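Local coordinates for protein mini spindles (Drosophila melanogaster, PDB 5VJC) that probably binds tubulin through its TOG domains, thereby promoting microtubule dynamics and formation of the mitotic spindle, at residues Lys14-Arg17 / Leu18-Gln22; Leu129-Asn132 / Glu133-Phe137; Pro148-Ala151 / Val152-Val156; Arg222-Ser225 / Val226-Ala229. All coordinates share one frame; numbering follows the deposited sequence.

Contact 1 of 4, residues Lys14-Arg17 / Leu18-Gln22; sequences KNQR and LLDEQ
Gln-16 has CG anti to the backbone N (chi1 -167°), and the bend at chi2 (56°) carries its amide along the helix, while Asp-20, with CG beside its own backbone N (chi1 -74°), brings its carboxylate back toward Gln-16. The two side chains cross at about a right angle, one turn apart on helix 13-22. Gln-16 NE2 donates to Asp-20 OD1 at 3.0 Å, an almost straight bond. OD1 lies in the amide plane, yet NE2 comes to it from above the carboxylate plane. The same two residues are also joined by the backbone, Asp-20 N donating to Gln-16 O at 2.8 Å. An alanine in place of Asp-20 would probably leave the Gln-16 amide without its mate and free to turn.

On another side of the helix, Lys-14 and Leu-18 run alongside each other and point the same way, their CG atoms 4.2 Å apart. The lysine then carries its ammonium to Glu-133, and Arg-17, with Lys-14 CA over one guanidinium face, reaches Asp-90. The chemistry is thus divided: a neutral amide clips a carboxylate within the helix, while the two cations pair with acids elsewhere in the chain.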
loop_
_atom_site.group_PDB
_atom_site.type_symbol
_atom_site.label_atom_id
_atom_site.label_comp_id
_atom_site.label_asym_id
_atom_site.label_seq_id
_atom_site.Cartn_x
_atom_site.Cartn_y
_atom_site.Cartn_z
ATOM N N LYS A 14 -0.774 -17.077 14.288
ATOM C CA LYS A 14 -0.009 -16.299 13.320
ATOM C C LYS A 14 1.425 -16.820 13.226
ATOM O O LYS A 14 2.030 -16.814 12.149
ATOM C CB LYS A 14 -0.018 -14.792 13.679
ATOM C CG LYS A 14 0.640 -13.911 12.621
ATOM C CD LYS A 14 0.922 -12.496 13.152
ATOM C CE LYS A 14 -0.378 -11.680 13.293
ATOM N NZ LYS A 14 -0.022 -10.327 13.825
ATOM N N ASN A 15 1.968 -17.290 14.350
ATOM C CA ASN A 15 3.307 -17.849 14.337
ATOM C C ASN A 15 3.448 -18.975 13.323
ATOM O O ASN A 15 4.403 -18.996 12.543
ATOM C CB ASN A 15 3.707 -18.350 15.738
ATOM C CG ASN A 15 3.903 -17.212 16.708
ATOM O OD1 ASN A 15 4.236 -16.097 16.306
ATOM N ND2 ASN A 15 3.658 -17.469 17.982
ATOM N N GLN A 16 2.483 -19.884 13.301
ATOM C CA GLN A 16 2.568 -21.010 12.385
ATOM C C GLN A 16 2.372 -20.544 10.943
ATOM O O GLN A 16 2.962 -21.108 10.017
ATOM C CB GLN A 16 1.544 -22.097 12.735
ATOM C CG GLN A 16 1.805 -23.411 12.018
ATOM C CD GLN A 16 3.212 -23.944 12.291
ATOM O OE1 GLN A 16 3.594 -24.159 13.449
ATOM N NE2 GLN A 16 3.994 -24.138 11.227
ATOM N N ARG A 17 1.561 -19.508 10.754
ATOM C CA ARG A 17 1.321 -19.004 9.405
ATOM C C ARG A 17 2.597 -18.380 8.858
ATOM O O ARG A 17 2.976 -18.630 7.715
ATOM C CB ARG A 17 0.163 -18.007 9.398
ATOM C CG ARG A 17 -1.194 -18.653 9.760
ATOM C CD ARG A 17 -2.354 -17.724 9.410
ATOM N NE ARG A 17 -2.351 -16.504 10.215
ATOM C CZ ARG A 17 -3.005 -16.367 11.365
ATOM N NH1 ARG A 17 -3.680 -17.391 11.877
ATOM N NH2 ARG A 17 -2.957 -15.214 12.020
ATOM N N LEU A 18 3.265 -17.580 9.686
ATOM C CA LEU A 18 4.514 -16.959 9.271
ATOM C C LEU A 18 5.561 -18.039 8.963
ATOM O O LEU A 18 6.237 -17.981 7.934
ATOM C CB LEU A 18 5.030 -15.995 10.348
ATOM C CG LEU A 18 4.212 -14.740 10.670
ATOM C CD1 LEU A 18 4.757 -14.051 11.916
ATOM C CD2 LEU A 18 4.216 -13.776 9.500
ATOM N N LEU A 19 5.671 -19.037 9.838
ATOM C CA LEU A 19 6.596 -20.161 9.592
ATOM C C LEU A 19 6.252 -20.927 8.308
ATOM O O LEU A 19 7.141 -21.228 7.494
ATOM C CB LEU A 19 6.606 -21.125 10.787
ATOM C CG LEU A 19 7.313 -20.531 12.007
ATOM C CD1 LEU A 19 7.123 -21.414 13.220
ATOM C CD2 LEU A 19 8.800 -20.311 11.708
ATOM N N ASP A 20 4.975 -21.245 8.129
ATOM C CA ASP A 20 4.516 -21.894 6.893
ATOM C C ASP A 20 5.010 -21.151 5.661
ATOM O O ASP A 20 5.511 -21.766 4.725
ATOM C CB ASP A 20 2.989 -21.997 6.848
ATOM C CG ASP A 20 2.447 -23.069 7.779
ATOM O OD1 ASP A 20 3.264 -23.868 8.291
ATOM O OD2 ASP A 20 1.214 -23.081 8.027
ATOM N N GLU A 21 4.891 -19.823 5.655
ATOM C CA GLU A 21 5.295 -19.075 4.470
ATOM C C GLU A 21 6.817 -19.088 4.301
ATOM O O GLU A 21 7.319 -19.325 3.193
ATOM C CB GLU A 21 4.778 -17.626 4.519
ATOM C CG GLU A 21 4.623 -16.973 3.132
ATOM C CD GLU A 21 4.037 -15.555 3.175
ATOM O OE1 GLU A 21 4.740 -14.644 3.631
ATOM O OE2 GLU A 21 2.877 -15.349 2.740
ATOM N N GLN A 22 7.547 -18.831 5.391
ATOM C CA GLN A 22 9.005 -18.799 5.334
ATOM C C GLN A 22 9.549 -20.155 4.881
ATOM O O GLN A 22 10.523 -20.232 4.119
ATOM C CB GLN A 22 9.613 -18.422 6.698
ATOM C CG GLN A 22 9.345 -16.971 7.117
ATOM C CD GLN A 22 9.430 -16.015 5.947
ATOM O OE1 GLN A 22 8.402 -15.606 5.396
ATOM N NE2 GLN A 22 10.653 -15.661 5.551
#

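Contact 2 of 4, residues Leu129-Asn132 / Glu133-Phe137; sequences LAEN and EGSSF
Glu-133 turns back along the first turn of helix 131-142 so that its carboxylate reaches the chain just ahead of the helix. Its chain is extended beyond CG, and OE1 takes the N-H of Ala-130 at 2.9 Å. The donor meets OE1 on the anti side, 26° out of the carboxylate plane. Ala-130 is the N-cap residue, and its methyl lies 3.6 Å from Glu-133 OE1. Leu-129 crosses the glutamate obliquely: its CD2 is near OE1, while CD1 packs against the backbone of Gly-134, 3.8 Å from Gly-134 N.

On another side of the turn Glu-131, bent at chi2, brings OE2 to within 2.9 Å of Ser-135 OG; the hydroxyl is hydrogen-bonded to Tyr-175 OH. Ser-136 has OG between its backbone N and carbonyl carbon (chi1 74°), which lets it donate to Glu-133 O at 2.9 Å. Gly-134 N donates to Ala-130 O, starting the helical ladder.

Glu-133 is buried, and its carboxylate is shared: OE1 also bonds to Tyr-127 and OE2 pairs with Lys-14, which would probably favour its charged form. Asn-132 points its ND2 at Glu-21 and Gln-22 of helix 13-22. Leu-129 and Phe-137 pack between helices 105-124 and 150-166, and both also touch helix 89-99, Leu-129 at Leu-89 and Phe-137 at Thr-97, with Phe-100 in the loop after it.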
loop_
_atom_site.group_PDB
_atom_site.type_symbol
_atom_site.label_atom_id
_atom_site.label_comp_id
_atom_site.label_asym_id
_atom_site.label_seq_id
_atom_site.Cartn_x
_atom_site.Cartn_y
_atom_site.Cartn_z
ATOM N N LEU A 129 4.701 -4.146 12.333
ATOM C CA LEU A 129 4.295 -5.155 11.351
ATOM C C LEU A 129 5.390 -6.185 11.106
ATOM O O LEU A 129 6.575 -5.841 10.963
ATOM C CB LEU A 129 3.920 -4.548 9.993
ATOM C CG LEU A 129 2.707 -3.663 9.704
ATOM C CD1 LEU A 129 2.530 -3.533 8.185
ATOM C CD2 LEU A 129 1.437 -4.190 10.335
ATOM N N ALA A 130 4.990 -7.451 11.053
ATOM C CA ALA A 130 5.883 -8.486 10.561
ATOM C C ALA A 130 6.271 -8.152 9.121
ATOM O O ALA A 130 5.491 -7.519 8.392
ATOM C CB ALA A 130 5.209 -9.853 10.628
ATOM N N GLU A 131 7.473 -8.560 8.717
ATOM C CA GLU A 131 7.910 -8.441 7.326
ATOM C C GLU A 131 6.835 -8.992 6.351
ATOM O O GLU A 131 6.527 -8.378 5.316
ATOM C CB GLU A 131 9.245 -9.167 7.130
ATOM C CG GLU A 131 9.706 -9.214 5.703
ATOM C CD GLU A 131 9.925 -7.823 5.142
ATOM O OE1 GLU A 131 10.642 -7.049 5.813
ATOM O OE2 GLU A 131 9.360 -7.500 4.059
ATOM N N ASN A 132 6.229 -10.111 6.723
ATOM C CA ASN A 132 5.216 -10.748 5.878
ATOM C C ASN A 132 3.937 -9.932 5.789
ATOM O O ASN A 132 3.319 -9.889 4.744
ATOM C CB ASN A 132 4.885 -12.139 6.404
ATOM C CG ASN A 132 6.123 -12.974 6.613
ATOM O OD1 ASN A 132 6.983 -12.656 7.458
ATOM N ND2 ASN A 132 6.238 -14.042 5.835
ATOM N N GLU A 133 3.544 -9.292 6.891
ATOM C CA GLU A 133 2.337 -8.473 6.868
ATOM C C GLU A 133 2.515 -7.277 5.923
ATOM O O GLU A 133 1.684 -7.061 5.035
ATOM C CB GLU A 133 1.960 -8.020 8.276
ATOM C CG GLU A 133 1.413 -9.179 9.118
ATOM C CD GLU A 133 1.335 -8.886 10.596
ATOM O OE1 GLU A 133 2.157 -8.092 11.111
ATOM O OE2 GLU A 133 0.449 -9.472 11.255
ATOM N N GLY A 134 3.593 -6.522 6.096
ATOM C CA GLY A 134 3.939 -5.441 5.178
ATOM C C GLY A 134 4.005 -5.869 3.714
ATOM O O GLY A 134 3.387 -5.251 2.838
ATOM N N SER A 135 4.767 -6.925 3.439
ATOM C CA SER A 135 4.956 -7.409 2.070
ATOM C C SER A 135 3.671 -7.895 1.416
ATOM O O SER A 135 3.489 -7.751 0.219
ATOM C CB SER A 135 5.977 -8.554 2.049
ATOM O OG SER A 135 7.274 -8.016 2.100
ATOM N N SER A 136 2.798 -8.504 2.204
ATOM C CA SER A 136 1.564 -9.066 1.662
ATOM C C SER A 136 0.566 -7.977 1.322
ATOM O O SER A 136 -0.384 -8.213 0.569
ATOM C CB SER A 136 0.924 -10.012 2.665
ATOM O OG SER A 136 0.336 -9.237 3.703
ATOM N N PHE A 137 0.776 -6.792 1.900
ATOM C CA PHE A 137 -0.272 -5.785 1.961
ATOM C C PHE A 137 0.018 -4.542 1.124
ATOM O O PHE A 137 -0.796 -4.158 0.309
ATOM C CB PHE A 137 -0.511 -5.372 3.417
ATOM C CG PHE A 137 -1.526 -4.273 3.582
ATOM C CD1 PHE A 137 -2.836 -4.448 3.157
ATOM C CD2 PHE A 137 -1.167 -3.058 4.167
ATOM C CE1 PHE A 137 -3.790 -3.412 3.306
ATOM C CE2 PHE A 137 -2.110 -2.029 4.333
ATOM C CZ PHE A 137 -3.415 -2.211 3.904
#

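Contact 3 of 4, residues Pro148-Ala151 / Val152-Val156; sequences PKDA and VRNGV
Arg-153 folds back over the start of helix 150-166. Its CB lies 3.8 Å from Asp-150 O, and CG is closer still to the backbone, 3.4 Å from Lys-149 O. The chain bends at chi3 (-60°), which lays the guanidinium over Asp-150: CA of that residue sits above one face, 3.8 Å from CZ. NH1 reaches Pro-148 O at the edge of the group in a weak bond of 3.1 Å, and bonds as well to Asp-147 O. NH2 forms a salt bridge with Asp-150 OD1 at 3.6 Å, the carboxylate and guanidinium planes standing almost perpendicular.

Two waters lie in the guanidinium plane. Water 1 accepts from NH2 and donates to Pro-148 O; water 2 donates to Asp-150 OD1 and accepts weakly from NH2. A leucine in place of Arg-153 would probably leave the Asp-150 carboxylate without its ion partner and the carbonyls of the preceding turn without their side-chain donor.

Taken together, one cation serves both the carbonyl oxygens of the entering chain and an acid of the first turn. The NH1 bond to Asp-147 O is the firmer hold, and the long ion pair, the weak Pro-148 bond and the waters add to it.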
loop_
_atom_site.group_PDB
_atom_site.type_symbol
_atom_site.label_atom_id
_atom_site.label_comp_id
_atom_site.label_asym_id
_atom_site.label_seq_id
_atom_site.Cartn_x
_atom_site.Cartn_y
_atom_site.Cartn_z
ATOM N N PRO A 148 -9.488 5.937 -10.234
ATOM C CA PRO A 148 -10.320 7.008 -10.798
ATOM C C PRO A 148 -11.032 7.834 -9.727
ATOM O O PRO A 148 -11.290 9.017 -9.947
ATOM C CB PRO A 148 -11.351 6.254 -11.645
ATOM C CG PRO A 148 -10.715 4.954 -11.987
ATOM C CD PRO A 148 -9.722 4.640 -10.900
ATOM N N LYS A 149 -11.348 7.223 -8.585
ATOM C CA LYS A 149 -12.165 7.897 -7.584
ATOM C C LYS A 149 -11.374 8.553 -6.472
ATOM O O LYS A 149 -10.528 7.928 -5.801
ATOM C CB LYS A 149 -13.185 6.927 -6.998
ATOM C CG LYS A 149 -14.249 6.575 -8.021
ATOM C CD LYS A 149 -15.375 5.784 -7.435
ATOM C CE LYS A 149 -16.277 5.285 -8.567
ATOM N NZ LYS A 149 -16.617 6.368 -9.527
ATOM N N ASP A 150 -11.670 9.839 -6.298
ATOM C CA ASP A 150 -11.050 10.682 -5.288
ATOM C C ASP A 150 -11.047 10.075 -3.873
ATOM O O ASP A 150 -10.030 10.106 -3.180
ATOM C CB ASP A 150 -11.772 12.024 -5.259
ATOM C CG ASP A 150 -11.098 13.020 -4.380
ATOM O OD1 ASP A 150 -10.274 13.795 -4.902
ATOM O OD2 ASP A 150 -11.397 13.038 -3.171
ATOM N N ALA A 151 -12.177 9.528 -3.435
ATOM C CA ALA A 151 -12.252 9.043 -2.052
ATOM C C ALA A 151 -11.373 7.800 -1.848
ATOM O O ALA A 151 -10.818 7.603 -0.765
ATOM C CB ALA A 151 -13.676 8.742 -1.662
ATOM N N VAL A 152 -11.245 6.986 -2.893
ATOM C CA VAL A 152 -10.336 5.833 -2.850
ATOM C C VAL A 152 -8.878 6.289 -2.751
ATOM O O VAL A 152 -8.134 5.821 -1.881
ATOM C CB VAL A 152 -10.498 4.924 -4.073
ATOM C CG1 VAL A 152 -9.481 3.789 -4.031
ATOM C CG2 VAL A 152 -11.916 4.351 -4.130
ATOM N N ARG A 153 -8.470 7.212 -3.624
ATOM C CA ARG A 153 -7.102 7.725 -3.595
ATOM C C ARG A 153 -6.777 8.346 -2.241
ATOM O O ARG A 153 -5.702 8.094 -1.667
ATOM C CB ARG A 153 -6.882 8.755 -4.714
ATOM C CG ARG A 153 -7.111 8.226 -6.119
ATOM C CD ARG A 153 -6.479 9.155 -7.162
ATOM N NE ARG A 153 -7.058 10.495 -7.082
ATOM C CZ ARG A 153 -8.151 10.872 -7.737
ATOM N NH1 ARG A 153 -8.772 10.019 -8.538
ATOM N NH2 ARG A 153 -8.618 12.116 -7.602
ATOM N N ASN A 154 -7.701 9.148 -1.703
ATOM C CA ASN A 154 -7.455 9.740 -0.384
ATOM C C ASN A 154 -7.328 8.685 0.732
ATOM O O ASN A 154 -6.548 8.847 1.675
ATOM C CB ASN A 154 -8.553 10.744 -0.028
ATOM C CG ASN A 154 -8.339 12.092 -0.710
ATOM O OD1 ASN A 154 -7.231 12.392 -1.163
ATOM N ND2 ASN A 154 -9.394 12.904 -0.794
ATOM N N GLY A 155 -8.112 7.622 0.622
ATOM C CA GLY A 155 -8.137 6.586 1.646
ATOM C C GLY A 155 -6.832 5.813 1.612
ATOM O O GLY A 155 -6.230 5.546 2.646
ATOM N N VAL A 156 -6.409 5.443 0.409
ATOM C CA VAL A 156 -5.128 4.767 0.201
ATOM C C VAL A 156 -3.973 5.575 0.778
ATOM O O VAL A 156 -3.136 5.047 1.509
ATOM C CB VAL A 156 -4.887 4.507 -1.292
ATOM C CG1 VAL A 156 -3.479 3.973 -1.554
ATOM C CG2 VAL A 156 -5.970 3.559 -1.845
HETATM O O HOH W 1 -10.993 12.260 -9.598
HETATM O O HOH W 2 -10.555 14.439 -8.045
#

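Contact 4 of 4, residues Arg222-Ser225 / Val226-Ala229; sequences RDNS and VRNA
The backbone enters helix 224-241 through Asp-223 at the N-cap, and Arg-227 N closes the first full turn with a bond to Asp-223 O at 3.1 Å. The carboxylate of Asp-223 caps the turn as well: with CG anti to the backbone N (chi1 -170°), OD1 receives Ser-225 N at 3.0 Å and, more weakly, Val-226 N at 3.4 Å. Ser-225 N comes to OD1 on the anti side of the carboxylate. Val-226 crosses the aspartate at about a right angle and rests CG2 against its CB, 3.8 Å away.

Asn-224 and Arg-227 lie side by side and point the same way. Arg-227 NH2 donates to Asn-224 OD1 in a short bond of 2.6 Å, with OD1 in the guanidinium plane but the donor above the amide's carbonyl plane. The two flat groups are steeply turned, 76° apart. Water 3 accepts from Arg-227 NE, also at 2.6 Å, and lies 3.2 Å from Asn-224 OD1.

Val-226 and Ala-229 pack on helix 185-202, while Arg-227 and Asn-228 touch helix 254-264. An aspartate N-cap that gathers N-H groups of the first turn, which have no carbonyl a full turn earlier in the helix to bond to, is a classic helix start, here opening one of the stacked helices of a HEAT-repeat TOG domain.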
loop_
_atom_site.group_PDB
_atom_site.type_symbol
_atom_site.label_atom_id
_atom_site.label_comp_id
_atom_site.label_asym_id
_atom_site.label_seq_id
_atom_site.Cartn_x
_atom_site.Cartn_y
_atom_site.Cartn_z
ATOM N N ARG A 222 4.611 11.486 -21.972
ATOM C CA ARG A 222 3.735 12.237 -22.865
ATOM C C ARG A 222 2.545 12.792 -22.099
ATOM O O ARG A 222 2.056 13.887 -22.404
ATOM C CB ARG A 222 3.261 11.368 -24.031
ATOM C CG ARG A 222 3.810 11.822 -25.377
ATOM C CD ARG A 222 3.672 10.749 -26.450
ATOM N NE ARG A 222 4.751 10.843 -27.430
ATOM C CZ ARG A 222 4.724 10.294 -28.642
ATOM N NH1 ARG A 222 3.662 9.610 -29.045
ATOM N NH2 ARG A 222 5.761 10.437 -29.456
ATOM N N ASP A 223 2.090 12.037 -21.101
ATOM C CA ASP A 223 0.998 12.478 -20.244
ATOM C C ASP A 223 1.461 13.658 -19.403
ATOM O O ASP A 223 2.419 13.547 -18.627
ATOM C CB ASP A 223 0.509 11.326 -19.357
ATOM C CG ASP A 223 -0.768 11.661 -18.617
ATOM O OD1 ASP A 223 -0.698 12.383 -17.600
ATOM O OD2 ASP A 223 -1.843 11.198 -19.054
ATOM N N ASN A 224 0.780 14.789 -19.558
ATOM C CA ASN A 224 1.188 16.028 -18.902
ATOM C C ASN A 224 1.132 15.966 -17.371
ATOM O O ASN A 224 1.826 16.713 -16.692
ATOM C CB ASN A 224 0.325 17.197 -19.394
ATOM C CG ASN A 224 0.592 17.558 -20.859
ATOM O OD1 ASN A 224 1.740 17.564 -21.309
ATOM N ND2 ASN A 224 -0.473 17.870 -21.602
ATOM N N SER A 225 0.304 15.083 -16.824
ATOM C CA SER A 225 0.206 14.980 -15.371
ATOM C C SER A 225 1.405 14.232 -14.802
ATOM O O SER A 225 1.890 14.546 -13.712
ATOM C CB SER A 225 -1.097 14.298 -14.960
ATOM O OG SER A 225 -2.199 15.172 -15.167
ATOM N N VAL A 226 1.887 13.248 -15.551
ATOM C CA VAL A 226 3.068 12.511 -15.145
ATOM C C VAL A 226 4.296 13.421 -15.212
ATOM O O VAL A 226 5.128 13.437 -14.298
ATOM C CB VAL A 226 3.287 11.264 -16.023
ATOM C CG1 VAL A 226 4.489 10.482 -15.546
ATOM C CG2 VAL A 226 2.031 10.366 -16.009
ATOM N N ARG A 227 4.410 14.172 -16.306
ATOM C CA ARG A 227 5.518 15.110 -16.457
ATOM C C ARG A 227 5.567 16.124 -15.307
ATOM O O ARG A 227 6.622 16.320 -14.706
ATOM C CB ARG A 227 5.426 15.842 -17.813
ATOM C CG ARG A 227 6.436 16.985 -17.980
ATOM C CD ARG A 227 6.423 17.579 -19.395
ATOM N NE ARG A 227 5.073 17.909 -19.857
ATOM C CZ ARG A 227 4.435 19.039 -19.564
ATOM N NH1 ARG A 227 5.021 19.951 -18.800
ATOM N NH2 ARG A 227 3.205 19.250 -20.028
ATOM N N ASN A 228 4.434 16.767 -15.008
ATOM C CA ASN A 228 4.383 17.757 -13.930
ATOM C C ASN A 228 4.716 17.122 -12.564
ATOM O O ASN A 228 5.339 17.755 -11.717
ATOM C CB ASN A 228 3.006 18.453 -13.867
ATOM C CG ASN A 228 2.683 19.263 -15.141
ATOM O OD1 ASN A 228 3.580 19.673 -15.882
ATOM N ND2 ASN A 228 1.394 19.490 -15.392
ATOM N N ALA A 229 4.325 15.869 -12.356
ATOM C CA ALA A 229 4.612 15.211 -11.079
ATOM C C ALA A 229 6.096 14.871 -10.944
ATOM O O ALA A 229 6.673 15.015 -9.866
ATOM C CB ALA A 229 3.756 13.955 -10.921
HETATM O O HOH W 3 4.458 15.968 -21.515
#

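Overall arrangement
The four contacts are helix turns spread along an all-helical HEAT-repeat array, and three of them, contacts 2, 3 and 4, include the start of a helix. Contacts 1 and 2 touch, with centres 12 Å apart: Asn-132 ND2 lies 2.7 Å from Gln-22 OE1, a probable hydrogen bond, and Leu-18 CD2 packs on Asn-132 CG at 3.6 Å. Contact 3 lies across the chain's centre from both, although helices 131-142 and 150-166 are consecutive; its nearest atoms are about 8 Å from contact 2. Contact 4 stands about 10 Å from contact 3 by nearest atoms, whereas the centres of contacts 1 and 4 are 43 Å apart.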